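Local coordinates for protein dihydropteroate synthase (Mycobacterium smegmatis, PDB 6OMZ) that probably catalyses the condensation of para-aminobenzoate with 6-hydroxymethyl-7,8-dihydropterin diphosphate to give 7,8-dihydropteroate, the immediate precursor of folates, at residues V80-V85 with A106-A111; P160-V165 with G197-A202; V255-A260 with Q274-A279. The protein carries 1 engineered substitution. All coordinates share one frame; numbering follows the deposited sequence. Where two conformers were deposited one is given.

How the interactions relate
Three contacts in series tie neighbouring parts of the TIM barrel of dihydropteroate synthase. From the N terminus, interaction 1 comes first: 80-85 meets 106-111, closing a loop round strand 98-102 and pairing helices 78-93 and 106-114. Interaction 2 then joins 160-165 to 197-202, two loops that follow strands 143-146 and 190-193, with helix 165-182 and strand 190-193 between them in sequence. Interaction 3 closes last, pairing helices 250-262 and 273-287 across strand 267-270. None of the three is nested in another, and none cross. Interactions 1 and 3 sit on opposite sides of the chain's centre, their own centres about 31 Å apart.

Interaction 1. Residues V80-V85 with A106-A111; sequences VEAARV and ADVARA
Glu81 and Val108 carry much of the contact between helices 78-93 and 106-114, two consecutive helices of the outer layer of the TIM barrel, joined through strand 98-102. This is the helix-strand-helix succession by which a (beta/alpha)8 fold lays its helices round the barrel of strands. The segments run nearly parallel, their axes 9.2 Å apart at closest approach and crossing at -21°, and alanines, a valine and one glutamate face each other.

The packing against a polar group comes first. With CG anti to the backbone N (chi1 -175°) and the chain extended beyond it, Glu81 carries its carboxylate to the valine, the two side chains crossing at about a right angle. Both methyls of Val108 touch it: CG1 comes to 3.8 Å from Glu81 CD, and CG2 to 3.5 Å from Glu81 OE1. No hydrogen bond spans the two segments. The buried carboxylate is instead satisfied by the loop between strand 98-102 and helix 106-114, where OE2 bonds to Thr103 OG1 and OE1 to His105 ND1. A bond to each oxygen should restrict the rotation of the group, so Val108 meets a surface held in place.

The purely apolar packing is lighter and involves Ala82, whose CA is 5.2 Å from Val108 CA. Ala82 CB lies 4.3 Å from Val108 CG2, and the same Ala82 CB lies 4.3 Å from Ala111 CB, about one turn after Val108.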
ATOM      1  N   VAL A  80       5.631  -6.941  19.428  1.00 27.21           N
ATOM      2  CA  VAL A  80       5.566  -8.166  18.637  1.00 24.17           C
ATOM      3  C   VAL A  80       5.562  -7.839  17.149  1.00 22.84           C
ATOM      4  O   VAL A  80       6.191  -8.541  16.347  1.00 19.52           O
ATOM      5  CB  VAL A  80       4.335  -8.993  19.053  1.00 23.60           C
ATOM      6  CG1 VAL A  80       4.114 -10.167  18.101  1.00 25.17           C
ATOM      7  CG2 VAL A  80       4.497  -9.485  20.481  1.00 25.21           C
ATOM      8  N   GLU A  81       4.872  -6.761  16.757  1.00 16.08           N
ATOM      9  CA  GLU A  81       4.897  -6.332  15.358  1.00 16.40           C
ATOM     10  C   GLU A  81       6.328  -6.077  14.889  1.00 20.27           C
ATOM     11  O   GLU A  81       6.750  -6.565  13.830  1.00 18.00           O
ATOM     12  CB  GLU A  81       4.030  -5.080  15.186  1.00 16.32           C
ATOM     13  CG  GLU A  81       3.878  -4.583  13.732  1.00 14.64           C
ATOM     14  CD  GLU A  81       3.132  -3.246  13.656  1.00 20.59           C
ATOM     15  OE1 GLU A  81       2.749  -2.716  14.719  1.00 17.29           O
ATOM     16  OE2 GLU A  81       2.940  -2.710  12.541  1.00 18.00           O
ATOM     17  N   ALA A  82       7.100  -5.332  15.684  1.00 16.73           N
ATOM     18  CA  ALA A  82       8.472  -5.005  15.305  1.00 19.44           C
ATOM     19  C   ALA A  82       9.348  -6.253  15.267  1.00 19.50           C
ATOM     20  O   ALA A  82      10.172  -6.416  14.357  1.00 18.90           O
ATOM     21  CB  ALA A  82       9.051  -3.972  16.276  1.00 19.37           C
ATOM     22  N   ALA A  83       9.185  -7.138  16.251  1.00 18.15           N
ATOM     23  CA  ALA A  83       9.990  -8.351  16.310  1.00 17.28           C
ATOM     24  C   ALA A  83       9.738  -9.246  15.104  1.00 17.75           C
ATOM     25  O   ALA A  83      10.615 -10.027  14.717  1.00 18.45           O
ATOM     26  CB  ALA A  83       9.697  -9.112  17.600  1.00 25.22           C
ATOM     27  N   ARG A  84       8.549  -9.158  14.504  1.00 14.55           N
ATOM     28  CA  ARG A  84       8.248  -9.973  13.329  1.00 20.39           C
ATOM     29  C   ARG A  84       8.835  -9.382  12.048  1.00 18.77           C
ATOM     30  O   ARG A  84       9.320 -10.127  11.184  1.00 17.47           O
ATOM     31  CB  ARG A  84       6.733 -10.146  13.191  1.00 19.42           C
ATOM     32  CG  ARG A  84       6.129 -11.059  14.253  1.00 21.75           C
ATOM     33  CD  ARG A  84       4.616 -11.163  14.141  1.00 20.28           C
ATOM     34  NE  ARG A  84       4.083 -11.996  15.217  1.00 18.61           N
ATOM     35  CZ  ARG A  84       2.815 -12.373  15.331  1.00 21.59           C
ATOM     36  NH1 ARG A  84       1.920 -12.015  14.415  1.00 21.42           N
ATOM     37  NH2 ARG A  84       2.445 -13.118  16.367  1.00 22.64           N
ATOM     38  N   VAL A  85       8.800  -8.058  11.901  1.00 13.26           N
ATOM     39  CA  VAL A  85       9.205  -7.472  10.624  1.00 12.33           C
ATOM     40  C   VAL A  85      10.715  -7.261  10.550  1.00 12.62           C
ATOM     41  O   VAL A  85      11.290  -7.370   9.466  1.00 13.24           O
ATOM     42  CB  VAL A  85       8.461  -6.154  10.329  1.00 10.46           C
ATOM     43  CG1 VAL A  85       6.957  -6.384  10.186  1.00 15.29           C
ATOM     44  CG2 VAL A  85       8.773  -5.085  11.383  1.00 11.12           C
ATOM     45  N   ALA A 106       4.671   4.453  15.456  1.00 19.01           N
ATOM     46  CA  ALA A 106       5.920   5.183  15.272  1.00 19.55           C
ATOM     47  C   ALA A 106       7.119   4.379  15.764  1.00 23.12           C
ATOM     48  O   ALA A 106       8.187   4.390  15.134  1.00 17.63           O
ATOM     49  CB  ALA A 106       5.841   6.530  15.988  1.00 23.12           C
ATOM     50  N   ASP A 107       6.970   3.679  16.889  1.00 20.81           N
ATOM     51  CA  ASP A 107       8.092   2.914  17.421  1.00 22.96           C
ATOM     52  C   ASP A 107       8.440   1.759  16.492  1.00 20.48           C
ATOM     53  O   ASP A 107       9.622   1.423  16.318  1.00 18.87           O
ATOM     54  CB  ASP A 107       7.770   2.402  18.833  1.00 24.39           C
ATOM     55  CG  ASP A 107       7.764   3.499  19.886  1.00 45.78           C
ATOM     56  OD1 ASP A 107       8.121   4.661  19.584  1.00 52.17           O
ATOM     57  OD2 ASP A 107       7.398   3.184  21.042  1.00 52.16           O
ATOM     58  N   VAL A 108       7.426   1.158  15.859  1.00 14.69           N
ATOM     59  CA  VAL A 108       7.672   0.098  14.889  1.00 15.68           C
ATOM     60  C   VAL A 108       8.372   0.650  13.649  1.00 19.01           C
ATOM     61  O   VAL A 108       9.336   0.054  13.152  1.00 14.10           O
ATOM     62  CB  VAL A 108       6.353  -0.614  14.534  1.00 16.60           C
ATOM     63  CG1 VAL A 108       6.580  -1.624  13.429  1.00 11.54           C
ATOM     64  CG2 VAL A 108       5.771  -1.295  15.762  1.00 17.97           C
ATOM     65  N   ALA A 109       7.905   1.793  13.130  1.00 15.53           N
ATOM     66  CA  ALA A 109       8.570   2.439  12.003  1.00 18.85           C
ATOM     67  C   ALA A 109      10.038   2.697  12.314  1.00 17.69           C
ATOM     68  O   ALA A 109      10.919   2.422  11.494  1.00 14.60           O
ATOM     69  CB  ALA A 109       7.866   3.756  11.655  1.00 16.53           C
ATOM     70  N   ARG A 110      10.316   3.233  13.504  1.00 15.84           N
ATOM     71  CA  ARG A 110      11.695   3.532  13.865  0.61 20.60           C
ATOM     72  C   ARG A 110      12.550   2.268  13.867  1.00 22.64           C
ATOM     73  O   ARG A 110      13.660   2.264  13.324  1.00 16.47           O
ATOM     74  CB  ARG A 110      11.740   4.231  15.227  0.61 25.20           C
ATOM     75  CG  ARG A 110      13.083   4.853  15.538  0.61 33.49           C
ATOM     76  CD  ARG A 110      12.996   5.849  16.684  0.61 39.45           C
ATOM     77  NE  ARG A 110      12.480   5.238  17.902  0.61 44.04           N
ATOM     78  CZ  ARG A 110      11.438   5.698  18.589  0.61 50.23           C
ATOM     79  NH1 ARG A 110      10.799   6.790  18.183  0.61 50.61           N
ATOM     80  NH2 ARG A 110      11.045   5.072  19.691  0.61 51.81           N
ATOM     81  N   ALA A 111      12.043   1.180  14.454  1.00 18.68           N
ATOM     82  CA  ALA A 111      12.797  -0.075  14.469  1.00 19.60           C
ATOM     83  C   ALA A 111      13.003  -0.624  13.060  1.00 15.92           C
ATOM     84  O   ALA A 111      14.072  -1.161  12.743  1.00 13.20           O
ATOM     85  CB  ALA A 111      12.087  -1.110  15.345  1.00 20.75           C
TER

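Interaction 2. Residues P160-V165 with G197-A202; sequences PGYRDV and GFAKTA. With PMM (pterin-6-yl-methyl-monophosphate), chain D; EDO (1,2-ethanediol), chain M; EDO (1,2-ethanediol), chain I.
Tyr162 points its phenol at the backbone of Ala199, whose carbonyl oxygen lies at the edge of the ring, in its plane. Tyr162 OH donates to Ala199 O over 2.8 Å, approaching tilted 34° from the carbonyl plane. Lys200 passes this phenol at about a right angle, its CG 3.7 Å from Tyr162 OH. One face of the tyrosine ring is covered by Val165 CG2, 3.8 Å above its centre, and His204 of helix 202-210 makes an edge-to-face contact with it. Pro160 adds a second approach to Ala199, with its CD 3.4 Å from Ala199 O. Both segments belong to loops that follow strands of the TIM barrel, so the contact joins neighbouring loops beside the pterin site. There Phe198 turns a ring edge to the ligand, its CE1 3.6 Å from N5 of pterin-6-yl-methyl-monophosphate. The carbonyl behind that ring receives two hydrogen bonds. Lys200 NZ, bent round at its last torsion (chi4 75°), donates over a long 3.3 Å to a lone pair of Phe198 O, and is also bonded to Gly195 O and His147 ND1. Water 1 donates to Phe198 O at 2.9 Å and to Tyr162 OH, linking phenol and pocket loop.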
ATOM      1  N   PRO A 160     -18.327   6.457   6.305  1.00 21.28           N
ATOM      2  CA  PRO A 160     -18.941   7.732   6.685  1.00 28.78           C
ATOM      3  C   PRO A 160     -19.780   8.296   5.544  1.00 31.72           C
ATOM      4  O   PRO A 160     -19.826   7.760   4.441  1.00 26.89           O
ATOM      5  CB  PRO A 160     -17.735   8.626   6.983  1.00 28.56           C
ATOM      6  CG  PRO A 160     -16.643   8.083   6.114  1.00 22.55           C
ATOM      7  CD  PRO A 160     -16.902   6.608   5.949  1.00 18.01           C
ATOM      8  N   GLY A 161     -20.489   9.372   5.861  0.56 34.95           N
ATOM      9  CA  GLY A 161     -21.221  10.098   4.850  0.56 37.54           C
ATOM     10  C   GLY A 161     -20.340  11.124   4.170  0.56 37.66           C
ATOM     11  O   GLY A 161     -20.041  12.176   4.743  0.56 43.52           O
ATOM     12  N   TYR A 162     -19.887  10.811   2.960  1.00 26.95           N
ATOM     13  CA  TYR A 162     -19.211  11.792   2.120  1.00 18.44           C
ATOM     14  C   TYR A 162     -20.234  12.572   1.305  1.00 18.84           C
ATOM     15  O   TYR A 162     -21.118  11.974   0.686  1.00 26.45           O
ATOM     16  CB  TYR A 162     -18.248  11.105   1.153  1.00 17.23           C
ATOM     17  CG  TYR A 162     -17.263  10.148   1.782  1.00 16.53           C
ATOM     18  CD1 TYR A 162     -16.047  10.599   2.293  1.00 21.66           C
ATOM     19  CD2 TYR A 162     -17.537   8.790   1.840  1.00 19.53           C
ATOM     20  CE1 TYR A 162     -15.130   9.701   2.862  1.00 19.77           C
ATOM     21  CE2 TYR A 162     -16.631   7.895   2.395  1.00 21.46           C
ATOM     22  CZ  TYR A 162     -15.435   8.358   2.903  1.00 21.10           C
ATOM     23  OH  TYR A 162     -14.549   7.451   3.453  1.00 23.80           O
ATOM     24  N   ARG A 163     -20.093  13.900   1.267  1.00 15.95           N
ATOM     25  CA  ARG A 163     -20.827  14.662   0.258  1.00 16.11           C
ATOM     26  C   ARG A 163     -20.217  14.431  -1.119  1.00 15.31           C
ATOM     27  O   ARG A 163     -20.933  14.381  -2.128  1.00 15.52           O
ATOM     28  CB  ARG A 163     -20.819  16.162   0.570  1.00 17.59           C
ATOM     29  CG  ARG A 163     -21.367  16.612   1.922  1.00 23.53           C
ATOM     30  CD  ARG A 163     -22.875  16.584   2.006  1.00 21.68           C
ATOM     31  NE  ARG A 163     -23.550  17.345   0.956  1.00 19.41           N
ATOM     32  CZ  ARG A 163     -24.870  17.488   0.881  1.00 20.48           C
ATOM     33  NH1 ARG A 163     -25.644  16.944   1.809  1.00 21.33           N
ATOM     34  NH2 ARG A 163     -25.425  18.182  -0.114  1.00 20.88           N
ATOM     35  N   ASP A 164     -18.889  14.310  -1.173  1.00 14.62           N
ATOM     36  CA  ASP A 164     -18.142  14.171  -2.423  1.00 18.63           C
ATOM     37  C   ASP A 164     -16.854  13.427  -2.068  1.00 18.75           C
ATOM     38  O   ASP A 164     -15.859  14.045  -1.679  1.00 13.45           O
ATOM     39  CB  ASP A 164     -17.862  15.535  -3.043  1.00 16.90           C
ATOM     40  CG  ASP A 164     -17.136  15.446  -4.396  1.00 20.39           C
ATOM     41  OD1 ASP A 164     -16.412  14.463  -4.643  1.00 18.71           O
ATOM     42  OD2 ASP A 164     -17.292  16.387  -5.208  1.00 22.50           O
ATOM     43  N   VAL A 165     -16.881  12.096  -2.213  1.00 15.18           N
ATOM     44  CA  VAL A 165     -15.742  11.305  -1.748  1.00 11.16           C
ATOM     45  C   VAL A 165     -14.461  11.720  -2.473  1.00 10.68           C
ATOM     46  O   VAL A 165     -13.377  11.724  -1.875  1.00 11.00           O
ATOM     47  CB  VAL A 165     -16.007   9.790  -1.894  1.00 14.87           C
ATOM     48  CG1 VAL A 165     -16.067   9.375  -3.369  1.00 14.77           C
ATOM     49  CG2 VAL A 165     -14.914   8.993  -1.167  1.00 12.46           C
ATOM     50  N   GLY A 197     -11.162   1.077  -0.459  1.00 11.44           N
ATOM     51  CA  GLY A 197     -11.799   0.094   0.390  1.00 11.80           C
ATOM     52  C   GLY A 197     -11.773   0.388   1.880  1.00 12.79           C
ATOM     53  O   GLY A 197     -12.521  -0.243   2.632  1.00 16.44           O
ATOM     54  N   PHE A 198     -10.941   1.319   2.334  1.00 12.97           N
ATOM     55  CA  PHE A 198     -10.847   1.639   3.759  1.00 12.69           C
ATOM     56  C   PHE A 198     -11.963   2.616   4.113  1.00 14.14           C
ATOM     57  O   PHE A 198     -11.864   3.814   3.838  1.00 14.80           O
ATOM     58  CB  PHE A 198      -9.479   2.220   4.084  1.00  8.79           C
ATOM     59  CG  PHE A 198      -8.377   1.196   4.165  1.00  8.74           C
ATOM     60  CD1 PHE A 198      -7.713   0.780   3.022  1.00 11.93           C
ATOM     61  CD2 PHE A 198      -7.987   0.675   5.396  1.00 13.89           C
ATOM     62  CE1 PHE A 198      -6.687  -0.138   3.095  1.00 12.13           C
ATOM     63  CE2 PHE A 198      -6.949  -0.247   5.485  1.00 12.82           C
ATOM     64  CZ  PHE A 198      -6.301  -0.664   4.328  1.00 13.70           C
ATOM     65  N   ALA A 199     -13.034   2.098   4.726  1.00 11.26           N
ATOM     66  CA  ALA A 199     -14.244   2.877   5.025  1.00 15.91           C
ATOM     67  C   ALA A 199     -14.774   3.543   3.760  1.00 14.72           C
ATOM     68  O   ALA A 199     -15.200   4.695   3.766  1.00 12.64           O
ATOM     69  CB  ALA A 199     -14.006   3.910   6.134  1.00 14.66           C
ATOM     70  N   LYS A 200     -14.749   2.792   2.664  1.00 13.44           N
ATOM     71  CA  LYS A 200     -15.208   3.262   1.365  1.00 16.01           C
ATOM     72  C   LYS A 200     -15.965   2.129   0.687  1.00 16.15           C
ATOM     73  O   LYS A 200     -15.596   0.961   0.837  1.00 15.09           O
ATOM     74  CB  LYS A 200     -14.022   3.712   0.486  1.00 14.26           C
ATOM     75  CG  LYS A 200     -13.250   4.936   1.045  1.00 13.35           C
ATOM     76  CD  LYS A 200     -12.071   5.303   0.113  1.00 10.30           C
ATOM     77  CE  LYS A 200     -11.205   6.436   0.699  1.00  8.69           C
ATOM     78  NZ  LYS A 200     -10.352   5.879   1.824  1.00 11.56           N
ATOM     79  N   THR A 201     -17.028   2.470  -0.046  1.00 14.45           N
ATOM     80  CA  THR A 201     -17.764   1.477  -0.823  1.00 14.81           C
ATOM     81  C   THR A 201     -17.081   1.216  -2.162  1.00 14.85           C
ATOM     82  O   THR A 201     -16.169   1.933  -2.584  1.00 15.10           O
ATOM     83  CB  THR A 201     -19.196   1.939  -1.107  1.00 16.05           C
ATOM     84  OG1 THR A 201     -19.135   3.029  -2.043  1.00 15.31           O
ATOM     85  CG2 THR A 201     -19.905   2.379   0.172  1.00 15.69           C
ATOM     86  N   ALA A 202     -17.569   0.186  -2.859  1.00 13.74           N
ATOM     87  CA  ALA A 202     -17.090  -0.075  -4.212  1.00 12.28           C
ATOM     88  C   ALA A 202     -17.282   1.143  -5.110  1.00 12.07           C
ATOM     89  O   ALA A 202     -16.387   1.502  -5.883  1.00 12.52           O
ATOM     90  CB  ALA A 202     -17.817  -1.282  -4.801  1.00 13.54           C
TER
HETATM   91  N5  PMM D 303      -3.858  -1.889   1.836  1.00 14.18           N
HETATM   92  C6  PMM D 303      -3.541  -2.697   2.866  1.00 14.78           C
HETATM   93  C7  PMM D 303      -2.391  -2.480   3.605  1.00 15.40           C
HETATM   94  N8  PMM D 303      -1.536  -1.472   3.397  1.00 13.64           N
HETATM   95  N1  PMM D 303      -1.020   0.399   2.225  1.00 12.58           N
HETATM   96  C2  PMM D 303      -1.305   1.282   1.271  1.00 13.20           C
HETATM   97  N2  PMM D 303      -0.525   2.355   1.110  1.00 13.00           N
HETATM   98  N3  PMM D 303      -2.389   1.169   0.447  1.00 12.60           N
HETATM   99  C4  PMM D 303      -3.319   0.153   0.502  1.00 12.74           C
HETATM  100  O4  PMM D 303      -4.254   0.109  -0.291  1.00 13.87           O
HETATM  101  C4A PMM D 303      -3.059  -0.844   1.561  1.00 13.31           C
HETATM  102  C8A PMM D 303      -1.882  -0.663   2.387  1.00 10.53           C
HETATM  103  C9  PMM D 303      -4.542  -3.752   3.233  1.00 16.08           C
HETATM  104  O10 PMM D 303      -4.583  -4.770   2.198  1.00 23.78           O
HETATM  105  PA  PMM D 303      -3.734  -6.161   2.141  1.00 19.05           P
HETATM  106  O1P PMM D 303      -4.111  -6.790   0.850  1.00 21.55           O
HETATM  107  O2P PMM D 303      -2.240  -5.836   2.200  1.00 16.53           O
HETATM  108  O3P PMM D 303      -4.115  -7.008   3.349  1.00 20.79           O
HETATM  109  C1  EDO M 312     -19.365  11.869   9.147  1.00 57.23           C
HETATM  110  O1  EDO M 312     -20.219  11.222   8.196  1.00 54.62           O
HETATM  111  C2  EDO M 312     -17.938  11.951   8.608  1.00 60.22           C
HETATM  112  O2  EDO M 312     -17.818  13.036   7.679  1.00 60.93           O
HETATM  113  C1  EDO I 308     -14.762  17.431  -7.969  1.00 46.01           C
HETATM  114  O1  EDO I 308     -15.154  18.176  -6.813  1.00 54.68           O
HETATM  115  C2  EDO I 308     -14.777  15.951  -7.613  1.00 33.08           C
HETATM  116  O2  EDO I 308     -16.120  15.452  -7.652  1.00 24.39           O
HETATM  117  O   HOH W   1     -12.175   6.631   4.471  1.00 16.75           O

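Interaction 3. Residues V255-A260 with Q274-A279; sequences VISVLA and QASVDA
Ser257 and Ser276 meet through their hydroxyls on the buried side of two helices, Ser257 OG lying 2.7 Å from Ser276 OG in a hydrogen bond that either could donate. Both oxygens sit beside the backbone N of their own residue (chi1 -69° in Ser257, -84° in Ser276), which turns each hydroxyl across the gap to the other. The small side chains let the helices come close: Ser257 CB is 3.4 Å from Ser276 OG, and the CA atoms of Ser257 and Ser276 are 6.1 Å apart. On the barrel side the pair packs on strand 267-270, with Val270 touching both serines. This is the helix-strand-helix succession characteristic of a TIM barrel, and the strand carries Arg269 of the pterin pocket, with His271 just beyond its end.

The partly exposed side, between Val258 and Ala279, is narrower: it has no hydrogen bond across the segments, and one methyl meets one CB and a carbonyl oxygen. That single touch is nevertheless close. Val258 CG2, set beside its own backbone N, reaches 3.5 Å from Ala279 CB, tighter than usual for two carbons, and 3.4 Å from Ala279 O.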
ATOM      1  N   VAL A 255      -5.157  -5.264 -14.375  1.00 11.77           N
ATOM      2  CA  VAL A 255      -5.717  -4.236 -15.249  1.00 14.57           C
ATOM      3  C   VAL A 255      -5.714  -2.878 -14.550  1.00 13.48           C
ATOM      4  O   VAL A 255      -5.398  -1.851 -15.163  1.00 13.31           O
ATOM      5  CB  VAL A 255      -7.128  -4.640 -15.721  1.00 15.93           C
ATOM      6  CG1 VAL A 255      -7.766  -3.507 -16.526  1.00 14.96           C
ATOM      7  CG2 VAL A 255      -7.048  -5.913 -16.559  1.00 14.13           C
ATOM      8  N   ILE A 256      -6.044  -2.848 -13.256  1.00  9.89           N
ATOM      9  CA  ILE A 256      -5.970  -1.592 -12.517  1.00 10.18           C
ATOM     10  C   ILE A 256      -4.540  -1.051 -12.512  1.00 10.19           C
ATOM     11  O   ILE A 256      -4.327   0.157 -12.653  1.00 11.01           O
ATOM     12  CB  ILE A 256      -6.530  -1.783 -11.097  1.00 11.82           C
ATOM     13  CG1 ILE A 256      -8.064  -1.850 -11.186  1.00 14.01           C
ATOM     14  CG2 ILE A 256      -6.064  -0.661 -10.155  1.00 10.21           C
ATOM     15  CD1 ILE A 256      -8.765  -2.119  -9.872  1.00 14.34           C
ATOM     16  N   SER A 257      -3.539  -1.929 -12.376  1.00 10.96           N
ATOM     17  CA  SER A 257      -2.158  -1.443 -12.451  1.00 16.21           C
ATOM     18  C   SER A 257      -1.900  -0.719 -13.770  1.00 16.36           C
ATOM     19  O   SER A 257      -1.281   0.352 -13.790  1.00 13.66           O
ATOM     20  CB  SER A 257      -1.166  -2.591 -12.279  1.00 11.02           C
ATOM     21  OG  SER A 257      -1.175  -3.099 -10.953  1.00 13.91           O
ATOM     22  N   VAL A 258      -2.399  -1.273 -14.875  1.00 11.98           N
ATOM     23  CA  VAL A 258      -2.196  -0.658 -16.187  1.00 10.18           C
ATOM     24  C   VAL A 258      -2.923   0.682 -16.284  1.00 12.62           C
ATOM     25  O   VAL A 258      -2.365   1.676 -16.769  1.00 12.76           O
ATOM     26  CB  VAL A 258      -2.638  -1.630 -17.294  1.00 11.50           C
ATOM     27  CG1 VAL A 258      -2.831  -0.884 -18.627  1.00 13.05           C
ATOM     28  CG2 VAL A 258      -1.593  -2.707 -17.452  1.00 16.55           C
ATOM     29  N   LEU A 259      -4.189   0.730 -15.854  1.00 10.23           N
ATOM     30  CA  LEU A 259      -4.936   1.982 -15.956  1.00  9.20           C
ATOM     31  C   LEU A 259      -4.368   3.023 -15.001  1.00 12.76           C
ATOM     32  O   LEU A 259      -4.290   4.211 -15.338  1.00 15.76           O
ATOM     33  CB  LEU A 259      -6.425   1.738 -15.683  1.00 11.38           C
ATOM     34  CG  LEU A 259      -7.161   0.900 -16.741  1.00 16.62           C
ATOM     35  CD1 LEU A 259      -8.596   0.617 -16.323  1.00 17.61           C
ATOM     36  CD2 LEU A 259      -7.146   1.597 -18.102  1.00 17.84           C
ATOM     37  N   ALA A 260      -3.938   2.589 -13.814  1.00 12.08           N
ATOM     38  CA  ALA A 260      -3.260   3.510 -12.907  1.00 14.48           C
ATOM     39  C   ALA A 260      -1.982   4.056 -13.530  1.00 14.44           C
ATOM     40  O   ALA A 260      -1.709   5.261 -13.451  1.00 14.74           O
ATOM     41  CB  ALA A 260      -2.954   2.812 -11.585  1.00 11.87           C
ATOM     42  N   GLN A 274       4.042 -10.696 -10.396  1.00 10.60           N
ATOM     43  CA  GLN A 274       4.184 -11.207 -11.756  1.00 14.54           C
ATOM     44  C   GLN A 274       3.030 -10.762 -12.649  1.00 10.82           C
ATOM     45  O   GLN A 274       3.243 -10.371 -13.803  1.00 13.91           O
ATOM     46  CB  GLN A 274       4.284 -12.727 -11.734  1.00 13.06           C
ATOM     47  CG  GLN A 274       4.417 -13.308 -13.143  1.00 18.01           C
ATOM     48  CD  GLN A 274       4.570 -14.818 -13.146  1.00 24.14           C
ATOM     49  OE1 GLN A 274       3.602 -15.557 -13.331  1.00 30.69           O
ATOM     50  NE2 GLN A 274       5.791 -15.280 -12.945  1.00 19.43           N
ATOM     51  N   ALA A 275       1.803 -10.796 -12.135  1.00 15.39           N
ATOM     52  CA  ALA A 275       0.665 -10.436 -12.978  1.00 16.85           C
ATOM     53  C   ALA A 275       0.682  -8.955 -13.339  1.00 17.03           C
ATOM     54  O   ALA A 275       0.419  -8.591 -14.492  1.00 12.47           O
ATOM     55  CB  ALA A 275      -0.643 -10.820 -12.286  1.00 15.20           C
ATOM     56  N   SER A 276       0.997  -8.080 -12.379  1.00 10.76           N
ATOM     57  CA  SER A 276       1.044  -6.658 -12.707  1.00  9.99           C
ATOM     58  C   SER A 276       2.249  -6.321 -13.576  1.00 12.35           C
ATOM     59  O   SER A 276       2.155  -5.439 -14.437  1.00 13.72           O
ATOM     60  CB  SER A 276       1.047  -5.816 -11.430  1.00  9.37           C
ATOM     61  OG  SER A 276      -0.280  -5.610 -10.956  1.00 14.90           O
ATOM     62  N   VAL A 277       3.380  -7.005 -13.375  1.00 13.85           N
ATOM     63  CA  VAL A 277       4.537  -6.773 -14.237  1.00 16.17           C
ATOM     64  C   VAL A 277       4.240  -7.243 -15.660  1.00 16.31           C
ATOM     65  O   VAL A 277       4.561  -6.548 -16.630  1.00 15.57           O
ATOM     66  CB  VAL A 277       5.794  -7.443 -13.650  1.00 10.39           C
ATOM     67  CG1 VAL A 277       6.953  -7.395 -14.654  1.00 13.90           C
ATOM     68  CG2 VAL A 277       6.209  -6.740 -12.368  1.00 11.12           C
ATOM     69  N   ASP A 278       3.585  -8.402 -15.805  1.00 11.85           N
ATOM     70  CA  ASP A 278       3.126  -8.847 -17.124  1.00 16.08           C
ATOM     71  C   ASP A 278       2.278  -7.766 -17.789  1.00 17.87           C
ATOM     72  O   ASP A 278       2.434  -7.463 -18.977  1.00 12.88           O
ATOM     73  CB  ASP A 278       2.279 -10.125 -17.008  1.00 13.24           C
ATOM     74  CG  ASP A 278       3.068 -11.375 -16.660  1.00 17.49           C
ATOM     75  OD1 ASP A 278       4.316 -11.350 -16.527  1.00 17.01           O
ATOM     76  OD2 ASP A 278       2.391 -12.428 -16.533  1.00 20.23           O
ATOM     77  N   ALA A 279       1.324  -7.220 -17.038  1.00 12.14           N
ATOM     78  CA  ALA A 279       0.397  -6.242 -17.593  1.00 13.57           C
ATOM     79  C   ALA A 279       1.116  -4.965 -18.004  1.00 14.28           C
ATOM     80  O   ALA A 279       0.826  -4.386 -19.060  1.00 12.82           O
ATOM     81  CB  ALA A 279      -0.695  -5.944 -16.566  1.00  9.49           C
TER